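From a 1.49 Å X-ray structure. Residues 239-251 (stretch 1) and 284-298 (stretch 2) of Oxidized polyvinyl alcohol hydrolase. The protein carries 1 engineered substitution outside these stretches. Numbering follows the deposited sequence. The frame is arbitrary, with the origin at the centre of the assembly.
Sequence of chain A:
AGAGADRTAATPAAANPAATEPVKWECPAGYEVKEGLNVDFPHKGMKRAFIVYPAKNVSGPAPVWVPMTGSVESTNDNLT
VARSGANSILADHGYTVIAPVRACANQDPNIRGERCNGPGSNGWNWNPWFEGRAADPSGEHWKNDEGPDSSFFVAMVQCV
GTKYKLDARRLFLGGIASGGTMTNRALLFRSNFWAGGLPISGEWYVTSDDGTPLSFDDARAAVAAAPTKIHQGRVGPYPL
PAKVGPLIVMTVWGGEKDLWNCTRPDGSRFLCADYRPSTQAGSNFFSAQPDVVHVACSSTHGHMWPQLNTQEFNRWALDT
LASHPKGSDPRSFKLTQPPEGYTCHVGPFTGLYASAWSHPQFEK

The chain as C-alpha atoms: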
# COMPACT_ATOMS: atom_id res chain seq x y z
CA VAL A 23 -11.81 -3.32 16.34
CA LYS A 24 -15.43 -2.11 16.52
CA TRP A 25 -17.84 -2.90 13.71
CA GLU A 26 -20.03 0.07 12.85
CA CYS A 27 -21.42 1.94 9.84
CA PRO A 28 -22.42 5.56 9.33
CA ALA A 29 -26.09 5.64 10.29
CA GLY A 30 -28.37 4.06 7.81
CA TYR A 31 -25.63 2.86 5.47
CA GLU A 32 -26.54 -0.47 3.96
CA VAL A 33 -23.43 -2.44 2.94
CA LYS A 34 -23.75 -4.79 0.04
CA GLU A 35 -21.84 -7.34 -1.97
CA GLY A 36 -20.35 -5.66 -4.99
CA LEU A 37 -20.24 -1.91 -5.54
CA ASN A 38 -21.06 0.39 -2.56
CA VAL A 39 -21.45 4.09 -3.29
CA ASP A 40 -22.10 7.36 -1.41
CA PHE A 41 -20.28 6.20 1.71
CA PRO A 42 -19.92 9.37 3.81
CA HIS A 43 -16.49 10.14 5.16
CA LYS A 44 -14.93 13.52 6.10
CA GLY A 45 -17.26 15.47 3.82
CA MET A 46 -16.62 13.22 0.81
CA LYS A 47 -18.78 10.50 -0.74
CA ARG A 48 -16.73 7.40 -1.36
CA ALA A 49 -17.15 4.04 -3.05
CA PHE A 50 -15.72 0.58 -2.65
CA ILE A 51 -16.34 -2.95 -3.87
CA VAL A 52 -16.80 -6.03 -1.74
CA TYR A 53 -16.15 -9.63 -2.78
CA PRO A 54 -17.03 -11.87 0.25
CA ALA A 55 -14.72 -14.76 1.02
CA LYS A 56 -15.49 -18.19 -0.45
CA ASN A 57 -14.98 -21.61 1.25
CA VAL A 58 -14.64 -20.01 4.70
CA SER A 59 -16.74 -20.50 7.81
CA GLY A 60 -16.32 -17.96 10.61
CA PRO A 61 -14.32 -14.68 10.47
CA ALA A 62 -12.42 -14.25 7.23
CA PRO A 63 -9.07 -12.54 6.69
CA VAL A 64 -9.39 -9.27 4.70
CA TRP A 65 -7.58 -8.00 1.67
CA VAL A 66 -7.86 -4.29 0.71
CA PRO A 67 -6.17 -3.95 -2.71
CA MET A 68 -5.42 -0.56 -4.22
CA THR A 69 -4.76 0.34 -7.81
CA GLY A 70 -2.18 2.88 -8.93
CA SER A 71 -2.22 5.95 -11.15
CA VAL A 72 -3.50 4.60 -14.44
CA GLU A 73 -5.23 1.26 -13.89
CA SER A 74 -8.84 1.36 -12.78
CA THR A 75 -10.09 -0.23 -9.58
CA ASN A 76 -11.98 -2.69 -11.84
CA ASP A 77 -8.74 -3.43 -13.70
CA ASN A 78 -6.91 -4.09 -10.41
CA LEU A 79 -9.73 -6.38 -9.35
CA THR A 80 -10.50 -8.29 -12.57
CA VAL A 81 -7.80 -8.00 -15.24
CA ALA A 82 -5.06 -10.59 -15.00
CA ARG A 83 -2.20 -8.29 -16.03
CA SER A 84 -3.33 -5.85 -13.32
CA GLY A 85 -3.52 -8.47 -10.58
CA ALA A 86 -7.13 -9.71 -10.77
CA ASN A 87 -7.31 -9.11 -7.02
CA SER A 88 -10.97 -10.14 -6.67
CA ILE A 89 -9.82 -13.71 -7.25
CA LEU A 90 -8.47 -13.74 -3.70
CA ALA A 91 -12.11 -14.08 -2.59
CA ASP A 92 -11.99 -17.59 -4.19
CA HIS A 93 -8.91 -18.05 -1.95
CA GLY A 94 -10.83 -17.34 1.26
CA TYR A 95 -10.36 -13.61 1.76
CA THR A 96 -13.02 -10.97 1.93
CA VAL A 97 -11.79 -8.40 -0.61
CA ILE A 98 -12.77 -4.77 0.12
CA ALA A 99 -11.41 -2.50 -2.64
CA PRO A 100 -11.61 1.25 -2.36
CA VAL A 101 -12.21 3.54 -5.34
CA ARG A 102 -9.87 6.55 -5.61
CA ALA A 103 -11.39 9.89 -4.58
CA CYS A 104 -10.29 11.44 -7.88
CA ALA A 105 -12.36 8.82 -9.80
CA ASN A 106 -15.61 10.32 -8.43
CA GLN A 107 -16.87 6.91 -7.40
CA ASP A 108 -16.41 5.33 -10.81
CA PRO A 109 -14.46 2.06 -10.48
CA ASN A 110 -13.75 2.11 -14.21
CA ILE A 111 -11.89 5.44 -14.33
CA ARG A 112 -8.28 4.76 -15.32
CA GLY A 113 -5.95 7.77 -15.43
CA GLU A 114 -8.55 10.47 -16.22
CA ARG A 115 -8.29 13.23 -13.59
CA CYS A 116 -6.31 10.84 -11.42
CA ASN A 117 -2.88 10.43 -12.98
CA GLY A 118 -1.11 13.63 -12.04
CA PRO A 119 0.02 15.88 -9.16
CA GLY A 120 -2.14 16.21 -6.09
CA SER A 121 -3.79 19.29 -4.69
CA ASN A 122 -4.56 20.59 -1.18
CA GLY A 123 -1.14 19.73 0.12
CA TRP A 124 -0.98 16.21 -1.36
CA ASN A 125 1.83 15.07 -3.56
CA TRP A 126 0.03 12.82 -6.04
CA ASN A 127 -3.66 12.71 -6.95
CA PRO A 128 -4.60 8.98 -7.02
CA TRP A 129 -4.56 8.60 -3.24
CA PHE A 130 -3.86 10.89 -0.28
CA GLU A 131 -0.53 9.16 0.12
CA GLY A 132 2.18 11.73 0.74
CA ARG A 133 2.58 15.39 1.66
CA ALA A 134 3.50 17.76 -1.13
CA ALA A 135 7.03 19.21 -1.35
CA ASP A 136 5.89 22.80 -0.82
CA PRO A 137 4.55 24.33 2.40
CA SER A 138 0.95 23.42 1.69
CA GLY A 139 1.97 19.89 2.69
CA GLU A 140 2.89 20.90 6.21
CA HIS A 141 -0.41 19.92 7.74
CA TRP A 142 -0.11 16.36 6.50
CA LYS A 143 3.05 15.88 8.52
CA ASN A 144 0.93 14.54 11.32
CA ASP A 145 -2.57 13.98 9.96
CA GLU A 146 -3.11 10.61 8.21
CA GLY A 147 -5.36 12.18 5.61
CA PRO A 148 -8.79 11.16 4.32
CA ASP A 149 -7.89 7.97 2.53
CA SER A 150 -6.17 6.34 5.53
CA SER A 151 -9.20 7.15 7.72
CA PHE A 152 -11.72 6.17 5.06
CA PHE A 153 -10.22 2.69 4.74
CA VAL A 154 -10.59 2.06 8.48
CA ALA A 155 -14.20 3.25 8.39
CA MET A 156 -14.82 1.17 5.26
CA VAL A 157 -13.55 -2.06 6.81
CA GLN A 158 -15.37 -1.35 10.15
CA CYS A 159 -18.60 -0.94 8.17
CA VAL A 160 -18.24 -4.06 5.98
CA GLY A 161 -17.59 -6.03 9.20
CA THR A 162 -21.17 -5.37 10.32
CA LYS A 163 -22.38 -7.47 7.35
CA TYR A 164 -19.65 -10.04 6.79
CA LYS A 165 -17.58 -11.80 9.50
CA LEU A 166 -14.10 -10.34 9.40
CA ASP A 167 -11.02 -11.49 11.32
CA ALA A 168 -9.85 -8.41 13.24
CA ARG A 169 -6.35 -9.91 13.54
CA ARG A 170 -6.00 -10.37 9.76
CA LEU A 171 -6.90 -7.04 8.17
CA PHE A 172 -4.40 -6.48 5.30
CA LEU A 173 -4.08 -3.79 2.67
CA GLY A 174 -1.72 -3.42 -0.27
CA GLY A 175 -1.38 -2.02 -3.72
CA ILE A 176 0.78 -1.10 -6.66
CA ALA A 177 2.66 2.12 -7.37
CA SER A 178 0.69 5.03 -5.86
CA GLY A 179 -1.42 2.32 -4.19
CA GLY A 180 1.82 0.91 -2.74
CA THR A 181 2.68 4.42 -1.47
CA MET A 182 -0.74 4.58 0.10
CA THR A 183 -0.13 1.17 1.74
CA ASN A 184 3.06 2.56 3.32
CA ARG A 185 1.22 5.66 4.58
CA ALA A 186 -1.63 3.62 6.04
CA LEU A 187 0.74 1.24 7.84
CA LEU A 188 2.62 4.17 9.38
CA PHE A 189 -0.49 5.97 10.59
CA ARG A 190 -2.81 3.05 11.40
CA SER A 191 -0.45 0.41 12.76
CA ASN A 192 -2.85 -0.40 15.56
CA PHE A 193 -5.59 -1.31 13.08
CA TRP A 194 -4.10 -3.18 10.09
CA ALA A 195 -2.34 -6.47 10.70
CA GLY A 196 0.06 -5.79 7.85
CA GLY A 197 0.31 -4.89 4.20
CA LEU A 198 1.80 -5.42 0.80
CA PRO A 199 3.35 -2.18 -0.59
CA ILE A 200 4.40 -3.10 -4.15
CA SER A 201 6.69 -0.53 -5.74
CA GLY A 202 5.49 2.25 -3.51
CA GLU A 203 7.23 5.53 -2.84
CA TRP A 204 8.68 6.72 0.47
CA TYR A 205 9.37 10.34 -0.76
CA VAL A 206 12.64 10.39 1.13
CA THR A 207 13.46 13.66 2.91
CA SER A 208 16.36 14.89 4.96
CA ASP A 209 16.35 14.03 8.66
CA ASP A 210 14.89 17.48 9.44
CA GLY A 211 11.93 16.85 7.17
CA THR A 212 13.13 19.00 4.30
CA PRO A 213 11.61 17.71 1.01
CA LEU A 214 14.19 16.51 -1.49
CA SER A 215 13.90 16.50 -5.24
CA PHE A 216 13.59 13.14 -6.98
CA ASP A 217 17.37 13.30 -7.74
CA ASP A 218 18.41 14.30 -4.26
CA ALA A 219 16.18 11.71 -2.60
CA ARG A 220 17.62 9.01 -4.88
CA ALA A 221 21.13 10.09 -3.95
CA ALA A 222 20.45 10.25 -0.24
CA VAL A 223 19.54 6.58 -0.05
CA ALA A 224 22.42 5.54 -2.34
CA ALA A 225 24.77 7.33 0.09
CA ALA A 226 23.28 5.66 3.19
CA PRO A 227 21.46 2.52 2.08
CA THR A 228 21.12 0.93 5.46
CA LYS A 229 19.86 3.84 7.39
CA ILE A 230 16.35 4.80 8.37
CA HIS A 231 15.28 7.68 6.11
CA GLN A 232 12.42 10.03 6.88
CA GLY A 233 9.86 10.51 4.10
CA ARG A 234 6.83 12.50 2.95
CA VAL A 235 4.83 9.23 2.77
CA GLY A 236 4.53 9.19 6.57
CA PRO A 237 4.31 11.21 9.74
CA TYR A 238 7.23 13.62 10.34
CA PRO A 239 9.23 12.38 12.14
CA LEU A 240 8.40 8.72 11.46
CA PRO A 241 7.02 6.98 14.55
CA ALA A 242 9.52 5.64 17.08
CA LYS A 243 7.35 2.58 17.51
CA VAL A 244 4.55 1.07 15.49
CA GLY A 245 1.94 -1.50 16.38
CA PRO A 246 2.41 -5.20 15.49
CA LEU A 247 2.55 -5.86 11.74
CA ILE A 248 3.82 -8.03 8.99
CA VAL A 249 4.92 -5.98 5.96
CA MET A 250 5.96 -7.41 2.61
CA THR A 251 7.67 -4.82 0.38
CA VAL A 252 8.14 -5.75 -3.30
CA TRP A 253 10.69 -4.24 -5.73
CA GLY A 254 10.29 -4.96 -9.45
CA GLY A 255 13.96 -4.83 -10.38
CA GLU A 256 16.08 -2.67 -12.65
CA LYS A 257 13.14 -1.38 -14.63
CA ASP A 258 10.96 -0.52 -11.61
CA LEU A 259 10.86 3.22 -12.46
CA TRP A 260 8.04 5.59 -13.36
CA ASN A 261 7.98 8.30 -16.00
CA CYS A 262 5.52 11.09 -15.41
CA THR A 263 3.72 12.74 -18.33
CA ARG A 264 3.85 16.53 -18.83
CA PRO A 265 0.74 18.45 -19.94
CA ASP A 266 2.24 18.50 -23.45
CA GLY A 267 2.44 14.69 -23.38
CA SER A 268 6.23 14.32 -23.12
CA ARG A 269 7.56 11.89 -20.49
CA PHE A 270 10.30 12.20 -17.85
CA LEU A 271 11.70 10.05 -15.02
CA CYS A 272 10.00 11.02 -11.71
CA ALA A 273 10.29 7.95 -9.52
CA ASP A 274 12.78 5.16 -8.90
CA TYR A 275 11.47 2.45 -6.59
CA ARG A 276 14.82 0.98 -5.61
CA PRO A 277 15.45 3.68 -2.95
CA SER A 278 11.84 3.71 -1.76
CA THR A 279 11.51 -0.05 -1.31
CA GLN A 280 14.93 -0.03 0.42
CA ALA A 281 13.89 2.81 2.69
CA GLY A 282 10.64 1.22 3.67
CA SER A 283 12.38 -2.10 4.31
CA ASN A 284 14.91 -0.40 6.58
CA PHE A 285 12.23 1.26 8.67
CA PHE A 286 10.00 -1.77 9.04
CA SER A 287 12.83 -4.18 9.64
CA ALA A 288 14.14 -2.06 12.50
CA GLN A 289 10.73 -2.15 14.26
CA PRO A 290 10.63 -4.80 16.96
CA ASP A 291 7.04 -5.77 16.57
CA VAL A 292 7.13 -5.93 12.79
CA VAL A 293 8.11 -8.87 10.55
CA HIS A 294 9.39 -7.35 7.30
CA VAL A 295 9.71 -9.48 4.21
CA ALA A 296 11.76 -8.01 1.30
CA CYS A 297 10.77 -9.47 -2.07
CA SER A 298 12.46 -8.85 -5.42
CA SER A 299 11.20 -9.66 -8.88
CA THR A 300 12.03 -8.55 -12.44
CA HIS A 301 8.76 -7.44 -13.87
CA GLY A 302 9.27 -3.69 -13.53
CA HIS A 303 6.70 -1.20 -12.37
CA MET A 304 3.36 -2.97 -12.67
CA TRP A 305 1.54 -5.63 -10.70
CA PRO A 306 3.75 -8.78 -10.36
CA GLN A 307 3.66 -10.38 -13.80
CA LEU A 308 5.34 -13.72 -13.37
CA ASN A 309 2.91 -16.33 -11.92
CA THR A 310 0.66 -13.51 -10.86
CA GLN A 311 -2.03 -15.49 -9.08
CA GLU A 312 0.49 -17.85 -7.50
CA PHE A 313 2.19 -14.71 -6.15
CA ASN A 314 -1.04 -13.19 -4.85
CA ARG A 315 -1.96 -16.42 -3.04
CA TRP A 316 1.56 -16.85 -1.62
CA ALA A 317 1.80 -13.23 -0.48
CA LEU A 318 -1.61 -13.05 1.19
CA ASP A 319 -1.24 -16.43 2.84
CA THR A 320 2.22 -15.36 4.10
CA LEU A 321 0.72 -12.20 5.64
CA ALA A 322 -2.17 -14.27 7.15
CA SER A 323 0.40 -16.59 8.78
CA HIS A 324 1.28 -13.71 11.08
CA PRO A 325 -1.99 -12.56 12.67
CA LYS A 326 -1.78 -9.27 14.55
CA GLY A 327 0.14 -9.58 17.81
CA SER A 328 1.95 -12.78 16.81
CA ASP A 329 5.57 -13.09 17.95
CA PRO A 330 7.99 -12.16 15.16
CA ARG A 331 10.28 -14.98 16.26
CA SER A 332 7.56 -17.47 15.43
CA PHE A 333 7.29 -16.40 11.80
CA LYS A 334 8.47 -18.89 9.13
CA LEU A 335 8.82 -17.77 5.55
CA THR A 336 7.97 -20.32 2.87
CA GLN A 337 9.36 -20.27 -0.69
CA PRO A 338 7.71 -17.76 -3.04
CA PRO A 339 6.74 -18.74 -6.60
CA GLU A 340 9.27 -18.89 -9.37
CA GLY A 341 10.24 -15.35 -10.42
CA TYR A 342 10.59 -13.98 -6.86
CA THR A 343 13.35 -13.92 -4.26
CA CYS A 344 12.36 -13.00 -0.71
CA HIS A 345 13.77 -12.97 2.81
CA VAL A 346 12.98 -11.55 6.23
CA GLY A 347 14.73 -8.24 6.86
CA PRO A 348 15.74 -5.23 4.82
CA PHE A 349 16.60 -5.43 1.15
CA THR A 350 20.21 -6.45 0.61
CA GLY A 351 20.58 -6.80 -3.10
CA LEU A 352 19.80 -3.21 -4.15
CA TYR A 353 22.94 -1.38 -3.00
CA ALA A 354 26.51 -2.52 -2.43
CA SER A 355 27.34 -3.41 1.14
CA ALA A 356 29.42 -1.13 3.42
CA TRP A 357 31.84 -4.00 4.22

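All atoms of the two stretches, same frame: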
# COMPACT_ATOMS: atom_id res chain seq x y z
N PRO A 239 8.33 13.46 12.56
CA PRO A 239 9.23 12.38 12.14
C PRO A 239 8.44 11.08 12.10
O PRO A 239 7.30 11.02 12.59
CB PRO A 239 10.29 12.34 13.26
CG PRO A 239 9.56 12.89 14.44
CD PRO A 239 8.66 13.94 13.92
N LEU A 240 9.04 10.04 11.52
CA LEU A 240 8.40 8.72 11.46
C LEU A 240 8.24 8.28 12.90
O LEU A 240 9.02 8.67 13.79
CB LEU A 240 9.30 7.73 10.72
CG LEU A 240 9.48 8.04 9.23
CD1 LEU A 240 10.52 7.05 8.67
CD2 LEU A 240 8.17 7.89 8.49
N PRO A 241 7.24 7.45 13.17
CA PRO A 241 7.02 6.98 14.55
C PRO A 241 8.17 6.20 15.14
O PRO A 241 8.83 5.43 14.45
CB PRO A 241 5.73 6.18 14.46
CG PRO A 241 5.52 5.88 13.00
CD PRO A 241 6.24 6.93 12.21
N ALA A 242 8.43 6.37 16.44
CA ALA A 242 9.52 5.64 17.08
C ALA A 242 9.14 4.18 17.20
O ALA A 242 10.01 3.28 17.15
CB ALA A 242 9.79 6.22 18.48
N LYS A 243 7.85 3.95 17.39
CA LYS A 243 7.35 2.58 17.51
C LYS A 243 5.99 2.41 16.88
O LYS A 243 5.08 3.25 17.05
CB LYS A 243 7.26 2.15 18.97
CG LYS A 243 7.14 0.63 19.06
CD LYS A 243 7.26 0.09 20.46
CE LYS A 243 7.23 -1.43 20.38
NZ LYS A 243 7.41 -2.05 21.75
N VAL A 244 5.85 1.35 16.11
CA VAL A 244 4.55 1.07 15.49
C VAL A 244 3.98 -0.18 16.10
O VAL A 244 4.68 -0.97 16.75
CB VAL A 244 4.63 0.92 13.90
CG1 VAL A 244 5.12 2.20 13.29
CG2 VAL A 244 5.47 -0.26 13.47
N GLY A 245 2.68 -0.33 15.93
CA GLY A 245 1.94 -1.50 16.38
C GLY A 245 2.43 -2.76 15.65
O GLY A 245 3.18 -2.68 14.65
N PRO A 246 1.99 -3.94 16.07
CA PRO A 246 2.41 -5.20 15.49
C PRO A 246 1.93 -5.41 14.06
O PRO A 246 0.72 -5.34 13.80
CB PRO A 246 1.81 -6.24 16.43
CG PRO A 246 1.51 -5.51 17.62
CD PRO A 246 1.12 -4.15 17.24
N LEU A 247 2.86 -5.70 13.15
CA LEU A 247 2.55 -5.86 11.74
C LEU A 247 3.42 -6.89 11.08
O LEU A 247 4.46 -7.27 11.60
CB LEU A 247 2.89 -4.56 10.97
CG LEU A 247 2.17 -3.27 11.36
CD1 LEU A 247 2.88 -2.07 10.67
CD2 LEU A 247 0.68 -3.31 10.97
N ILE A 248 2.96 -7.33 9.91
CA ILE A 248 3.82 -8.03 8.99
C ILE A 248 3.74 -7.20 7.69
O ILE A 248 2.65 -6.87 7.22
CB ILE A 248 3.48 -9.50 8.75
CG1 ILE A 248 4.36 -10.03 7.61
CG2 ILE A 248 1.97 -9.71 8.46
CD1 ILE A 248 4.38 -11.57 7.53
N VAL A 249 4.89 -6.79 7.17
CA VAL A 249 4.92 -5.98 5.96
C VAL A 249 5.77 -6.66 4.93
O VAL A 249 6.92 -7.06 5.21
CB VAL A 249 5.50 -4.58 6.25
CG1 VAL A 249 5.49 -3.72 4.98
CG2 VAL A 249 4.68 -3.90 7.38
N MET A 250 5.23 -6.79 3.73
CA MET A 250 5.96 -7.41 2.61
C MET A 250 6.13 -6.33 1.53
O MET A 250 5.16 -5.95 0.88
CB MET A 250 5.17 -8.58 2.05
CG MET A 250 5.99 -9.29 0.95
SD MET A 250 5.07 -10.72 0.23
CE MET A 250 5.23 -11.88 1.55
N THR A 251 7.36 -5.86 1.37
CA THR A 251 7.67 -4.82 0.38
C THR A 251 8.20 -5.48 -0.87
O THR A 251 9.10 -6.33 -0.77
CB THR A 251 8.70 -3.87 0.91
OG1 THR A 251 8.22 -3.26 2.13
CG2 THR A 251 9.01 -2.78 -0.12
N ASN A 284 14.02 -0.70 5.45
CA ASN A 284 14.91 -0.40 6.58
C ASN A 284 14.07 0.02 7.79
O ASN A 284 14.31 -0.41 8.93
CB ASN A 284 15.84 0.78 6.21
CG ASN A 284 16.83 0.41 5.11
OD1 ASN A 284 16.95 -0.75 4.71
ND2 ASN A 284 17.58 1.41 4.64
N PHE A 285 13.04 0.83 7.55
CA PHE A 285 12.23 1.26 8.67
C PHE A 285 11.48 0.12 9.29
O PHE A 285 11.48 -0.04 10.52
CB PHE A 285 11.23 2.34 8.23
CG PHE A 285 10.27 2.74 9.30
CD1 PHE A 285 10.62 3.71 10.21
CD2 PHE A 285 9.05 2.08 9.44
CE1 PHE A 285 9.78 4.01 11.27
CE2 PHE A 285 8.20 2.38 10.50
CZ PHE A 285 8.57 3.33 11.40
N PHE A 286 10.82 -0.70 8.46
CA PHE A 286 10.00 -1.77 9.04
C PHE A 286 10.84 -2.89 9.63
O PHE A 286 10.43 -3.49 10.60
CB PHE A 286 8.99 -2.30 8.00
CG PHE A 286 7.90 -1.32 7.71
CD1 PHE A 286 6.99 -0.96 8.73
CD2 PHE A 286 7.74 -0.77 6.43
CE1 PHE A 286 5.93 -0.07 8.46
CE2 PHE A 286 6.69 0.11 6.15
CZ PHE A 286 5.79 0.47 7.17
N SER A 287 12.01 -3.15 9.07
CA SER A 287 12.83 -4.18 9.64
C SER A 287 13.33 -3.80 11.01
O SER A 287 13.44 -4.67 11.87
CB SER A 287 14.04 -4.46 8.74
OG SER A 287 13.59 -5.05 7.56
N ALA A 288 13.63 -2.52 11.21
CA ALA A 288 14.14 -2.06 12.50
C ALA A 288 13.09 -2.15 13.60
O ALA A 288 13.42 -2.26 14.75
CB ALA A 288 14.67 -0.63 12.41
N GLN A 289 11.81 -2.11 13.26
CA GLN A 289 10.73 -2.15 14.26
C GLN A 289 10.65 -3.50 14.92
O GLN A 289 10.55 -4.53 14.26
CB GLN A 289 9.43 -1.77 13.55
CG GLN A 289 9.41 -0.31 13.22
CD GLN A 289 9.29 0.52 14.49
OE1 GLN A 289 8.48 0.21 15.37
NE2 GLN A 289 10.08 1.56 14.59
N PRO A 290 10.66 -3.53 16.26
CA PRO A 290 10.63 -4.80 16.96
C PRO A 290 9.41 -5.64 16.88
O PRO A 290 9.51 -6.85 17.00
CB PRO A 290 10.96 -4.41 18.41
CG PRO A 290 10.39 -3.05 18.52
CD PRO A 290 10.74 -2.40 17.20
N ASP A 291 8.26 -5.01 16.67
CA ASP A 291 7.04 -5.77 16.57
C ASP A 291 6.56 -5.94 15.15
O ASP A 291 5.40 -6.25 14.91
CB ASP A 291 5.94 -5.13 17.41
CG ASP A 291 6.26 -5.14 18.87
OD1 ASP A 291 7.06 -6.03 19.28
OD2 ASP A 291 5.74 -4.27 19.62
N VAL A 292 7.46 -5.76 14.21
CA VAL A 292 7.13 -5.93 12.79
C VAL A 292 7.99 -6.99 12.14
O VAL A 292 9.21 -7.00 12.34
CB VAL A 292 7.39 -4.60 12.02
CG1 VAL A 292 7.11 -4.79 10.52
CG2 VAL A 292 6.51 -3.51 12.57
N VAL A 293 7.39 -7.90 11.38
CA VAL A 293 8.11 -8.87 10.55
C VAL A 293 8.14 -8.19 9.18
O VAL A 293 7.09 -7.86 8.65
CB VAL A 293 7.33 -10.19 10.42
CG1 VAL A 293 7.95 -11.10 9.34
CG2 VAL A 293 7.32 -10.93 11.76
N HIS A 294 9.32 -7.92 8.63
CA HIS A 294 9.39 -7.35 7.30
C HIS A 294 9.94 -8.38 6.34
O HIS A 294 10.96 -9.00 6.62
CB HIS A 294 10.30 -6.11 7.26
CG HIS A 294 10.32 -5.47 5.91
ND1 HIS A 294 11.21 -5.86 4.92
CD2 HIS A 294 9.42 -4.67 5.31
CE1 HIS A 294 10.84 -5.33 3.77
NE2 HIS A 294 9.76 -4.59 3.98
N VAL A 295 9.26 -8.56 5.22
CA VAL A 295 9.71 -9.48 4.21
C VAL A 295 10.07 -8.63 2.96
O VAL A 295 9.23 -7.85 2.48
CB VAL A 295 8.63 -10.51 3.85
CG1 VAL A 295 9.17 -11.40 2.74
CG2 VAL A 295 8.20 -11.38 5.07
N ALA A 296 11.32 -8.73 2.47
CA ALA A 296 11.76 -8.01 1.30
C ALA A 296 11.72 -8.96 0.11
O ALA A 296 12.41 -9.97 0.11
CB ALA A 296 13.19 -7.48 1.53
N CYS A 297 10.91 -8.66 -0.89
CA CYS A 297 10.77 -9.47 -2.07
C CYS A 297 11.22 -8.73 -3.32
O CYS A 297 10.86 -7.59 -3.51
CB CYS A 297 9.30 -9.84 -2.32
SG CYS A 297 8.67 -11.18 -1.28
N SER A 298 12.00 -9.42 -4.16
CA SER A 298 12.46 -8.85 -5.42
C SER A 298 11.98 -9.67 -6.59
O SER A 298 11.94 -10.92 -6.53
CB SER A 298 14.00 -8.83 -5.49
OG SER A 298 14.54 -8.05 -4.44
O HOH W 1 8.97 -4.35 21.66
O HOH W 2 7.30 -2.18 16.34
O HOH W 3 4.06 -2.51 19.03

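Two neighbouring strands of a parallel sheet form the backbone of this contact. Residues 247-251 run beside 292-298 with their N-to-C directions only 12° apart, and the register is unbroken from Leu247 opposite Val292 to Thr251 opposite Ala296. The hydrogen bonds follow the parallel rule, in which one residue reaches to two positions on its neighbour. Leu247 N donates to Asp291 O (3.1 Å) while Leu247 O accepts from Val293 N (3.0 Å). Val249 repeats the pattern, its N to Val293 O at 2.9 Å and its O to Val295 N at 2.8 Å, and Thr251 repeats it again, with its N to Val295 O (2.9 Å) and its O to Cys297 N (3.0 Å). The intervening residues, Ile248 and Met250, add CA-H...O contacts instead, such as Ile248 CA to Val293 O at 3.3 Å.

Before the strands, the paths differ. Stretch 2 leaves its helix through a type I turn from Gln289 to Val292, whereas stretch 1 arrives as a loop. Gln289 joins the two by making its amide behave like a piece of backbone: its NE2 donates to Ala242 O (3.1 Å), nearly straight, and its OE1 accepts from Val244 N (3.0 Å). One side chain thus bonds two loop peptide groups. A water reinforces the junction, donating to Val244 O and Gln289 OE1 and accepting from Asp291 N.

Side chains alternate across the sheet. On the face carrying Leu247, Val249 and Thr251, Phe286 of the helix packs against Leu247 and Val249. Val249 CG2 sits over the face of the Phe286 ring, 4.1 Å from its centroid and 15° off the normal, a CH-pi contact that suits a methyl group against an aromatic cloud; the same CG2 also meets Val292 CG1 at 4.1 Å. Further along this face the chemistry turns polar. Thr251 OG1 and His294 NE2 are hydrogen-bonded at 2.8 Å, the hydroxyl lying at the ring edge where the nitrogen's hydrogen-bonding capacity is directed.

The other face pairs Ile248 with Val293, CD1 to CG1 at 4.0 Å, and Met250 with Val295, CG to CB at 4.1 Å. Met250 SD also approaches Cys297 SG to 3.9 Å.

Phe285 extends the apolar packing to the loop. Leu240 CD1 lies 3.7 Å from Phe285 CD1, and Val244 CG1 meets the ring edge, 4.1 Å from Phe285 CZ. Val244 CG2 packs against Val292 CG2 at 3.5 Å, carrying the apolar contact from the loop to the start of the strand.

Charge is kept at the outer margin. The extended, all-t chain of exposed Lys243 brings its NZ to 3.5 Å from Asp291 OD2, a long salt bridge, and a second water links Asp291 OD2 to Val244 O. The lesson is one of layers: a regular backbone ladder, apolar pairs on both faces, one polar pair within the strands, and a glutamine amide bonded to the loop backbone.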